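FAD-binding oxidoreductase (Gulosibacter chungangensis, PDB 7PBG) oxidises 4-alkylphenols such as 4-ethylphenol, dehydrogenating the side chain to a vinyl group with a covalently bound FAD. Local coordinates at residues E502-K505 against D506-P510. Sequence-based numbering, arbitrary orientation.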
ATOM      1  N   GLU A 502       1.673  20.293  -4.090  1.00 21.08           N
ATOM      2  CA  GLU A 502       1.070  21.650  -4.008  1.00 24.30           C
ATOM      3  C   GLU A 502      -0.260  21.702  -4.772  1.00 23.14           C
ATOM      4  O   GLU A 502      -1.196  22.376  -4.338  1.00 21.71           O
ATOM      5  CB  GLU A 502       2.000  22.692  -4.618  1.00 25.10           C
ATOM      6  CG  GLU A 502       3.188  23.060  -3.773  1.00 30.40           C
ATOM      7  CD  GLU A 502       4.249  23.871  -4.520  1.00 27.50           C
ATOM      8  OE1 GLU A 502       4.016  24.359  -5.742  1.00 31.35           O
ATOM      9  OE2 GLU A 502       5.300  24.032  -3.917  1.00 28.27           O
ATOM     10  N   ARG A 503      -0.324  21.116  -5.965  1.00 24.61           N
ATOM     11  CA  ARG A 503      -1.594  21.089  -6.744  1.00 24.73           C
ATOM     12  C   ARG A 503      -2.688  20.352  -5.976  1.00 23.58           C
ATOM     13  O   ARG A 503      -3.820  20.838  -5.940  1.00 25.71           O
ATOM     14  CB  ARG A 503      -1.380  20.417  -8.096  1.00 26.23           C
ATOM     15  CG  ARG A 503      -0.515  21.250  -9.015  1.00 31.56           C
ATOM     16  CD  ARG A 503      -0.929  21.121 -10.455  1.00 40.99           C
ATOM     17  NE  ARG A 503       0.113  21.706 -11.282  1.00 49.56           N
ATOM     18  CZ  ARG A 503       0.721  21.106 -12.301  1.00 58.53           C
ATOM     19  NH1 ARG A 503       1.666  21.753 -12.962  1.00 63.42           N
ATOM     20  NH2 ARG A 503       0.390  19.876 -12.669  1.00 57.97           N
ATOM     21  N   ILE A 504      -2.345  19.238  -5.358  1.00 20.87           N
ATOM     22  CA  ILE A 504      -3.315  18.472  -4.529  1.00 22.65           C
ATOM     23  C   ILE A 504      -3.718  19.327  -3.315  1.00 23.32           C
ATOM     24  O   ILE A 504      -4.926  19.374  -2.977  1.00 22.35           O
ATOM     25  CB  ILE A 504      -2.765  17.092  -4.129  1.00 22.89           C
ATOM     26  CG1 ILE A 504      -2.529  16.222  -5.362  1.00 24.85           C
ATOM     27  CG2 ILE A 504      -3.675  16.414  -3.109  1.00 24.90           C
ATOM     28  CD1 ILE A 504      -1.581  15.075  -5.108  1.00 26.48           C
ATOM     29  N   LYS A 505      -2.724  19.943  -2.675  1.00 23.34           N
ATOM     30  CA  LYS A 505      -2.927  20.812  -1.492  1.00 21.32           C
ATOM     31  C   LYS A 505      -3.965  21.883  -1.836  1.00 21.96           C
ATOM     32  O   LYS A 505      -4.892  22.064  -1.046  1.00 23.01           O
ATOM     33  CB  LYS A 505      -1.623  21.511  -1.116  1.00 21.50           C
ATOM     34  CG  LYS A 505      -1.696  22.503   0.011  1.00 21.99           C
ATOM     35  CD  LYS A 505      -2.245  21.910   1.253  1.00 21.51           C
ATOM     36  CE  LYS A 505      -2.135  22.869   2.402  1.00 20.02           C
ATOM     37  NZ  LYS A 505      -2.830  22.337   3.593  1.00 21.90           N
ATOM     38  N   ASP A 506      -3.802  22.566  -2.950  1.00 19.28           N
ATOM     39  CA  ASP A 506      -4.667  23.721  -3.285  1.00 21.91           C
ATOM     40  C   ASP A 506      -6.038  23.193  -3.724  1.00 23.94           C
ATOM     41  O   ASP A 506      -7.015  23.903  -3.497  1.00 28.39           O
ATOM     42  CB  ASP A 506      -4.038  24.650  -4.302  1.00 22.40           C
ATOM     43  CG  ASP A 506      -2.723  25.299  -3.866  1.00 23.83           C
ATOM     44  OD1 ASP A 506      -2.555  25.618  -2.662  1.00 24.39           O
ATOM     45  OD2 ASP A 506      -1.877  25.521  -4.763  1.00 24.95           O
ATOM     46  N   ALA A 507      -6.102  21.964  -4.232  1.00 25.35           N
ATOM     47  CA  ALA A 507      -7.352  21.286  -4.632  1.00 26.21           C
ATOM     48  C   ALA A 507      -8.163  20.971  -3.379  1.00 25.19           C
ATOM     49  O   ALA A 507      -9.356  21.275  -3.347  1.00 25.07           O
ATOM     50  CB  ALA A 507      -7.058  20.034  -5.418  1.00 27.87           C
ATOM     51  N   LEU A 508      -7.502  20.421  -2.368  1.00 22.55           N
ATOM     52  CA  LEU A 508      -8.199  19.875  -1.202  1.00 23.97           C
ATOM     53  C   LEU A 508      -8.289  20.907  -0.088  1.00 23.85           C
ATOM     54  O   LEU A 508      -9.096  20.672   0.846  1.00 20.60           O
ATOM     55  CB  LEU A 508      -7.441  18.633  -0.743  1.00 24.62           C
ATOM     56  CG  LEU A 508      -7.479  17.433  -1.686  1.00 25.62           C
ATOM     57  CD1 LEU A 508      -6.767  16.262  -1.038  1.00 22.81           C
ATOM     58  CD2 LEU A 508      -8.897  17.046  -2.040  1.00 26.88           C
ATOM     59  N   ASP A 509      -7.480  21.951  -0.136  1.00 24.13           N
ATOM     60  CA  ASP A 509      -7.432  22.962   0.948  1.00 23.84           C
ATOM     61  C   ASP A 509      -7.266  24.333   0.302  1.00 23.37           C
ATOM     62  O   ASP A 509      -6.213  24.957   0.396  1.00 21.19           O
ATOM     63  CB  ASP A 509      -6.335  22.605   1.958  1.00 24.08           C
ATOM     64  CG  ASP A 509      -6.270  23.530   3.182  1.00 25.57           C
ATOM     65  OD1 ASP A 509      -7.182  24.398   3.359  1.00 22.10           O
ATOM     66  OD2 ASP A 509      -5.257  23.432   3.891  1.00 24.80           O
ATOM     67  N   PRO A 510      -8.313  24.843  -0.381  1.00 25.42           N
ATOM     68  CA  PRO A 510      -8.176  26.071  -1.159  1.00 26.25           C
ATOM     69  C   PRO A 510      -7.803  27.277  -0.302  1.00 24.60           C
ATOM     70  O   PRO A 510      -7.190  28.152  -0.829  1.00 25.72           O
ATOM     71  CB  PRO A 510      -9.550  26.310  -1.820  1.00 27.45           C
ATOM     72  CG  PRO A 510     -10.479  25.265  -1.248  1.00 26.85           C
ATOM     73  CD  PRO A 510      -9.623  24.202  -0.575  1.00 27.11           C
TER
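Lys505 and Asp509 run side by side, one turn apart, and join in a salt bridge of 2.7 Å between Lys505 NZ and Asp509 OD2, with the ammonium at the anti lone pair of that oxygen. The torsions that bring them together are those that set Lys505 CG anti to its own N (chi1 176°), bend its chain at chi2, and place Asp509 CG likewise anti (chi1 -176°). Both residues are buried. NZ also donates to the carbonyls of Asn224 and Leu514, so three acceptors hold the charge, while OD2 and OD1 of Asp509 accept from the backbone N of Leu514 and Ile513. The shared partner Leu514 thus ties the bridge to the following loop.

This is the C-terminal end of helix 492-508, within the C-terminal family region of the FAD-linked oxidases. The i to i+4 bonds run from Asp506 N through Leu508 N, whose bond to Ile504 O (2.8 Å) lies nearly in line with the C=O. Leu508 N also bonds weakly to Lys505 O. Asp509 then departs from helical phi/psi; its N makes a weak bond to Lys505 O, 2.7 Å long but bent to 130° at the hydrogen. On another side, Ile504 CG2 lies 3.7 Å from Leu508 CD1; Phe225 of the same chain and Leu219 of the second subunit also pack on Ile504.

The partly exposed side is more loosely joined. Asp506 OD2 comes within 3.2 Å of Glu502 O, but both are acceptors and do not bond; the carboxylate's partners are Glu524 N for OD1 and Arg527 for OD2. Arg503 extends from the helix to Asp188 of the second subunit.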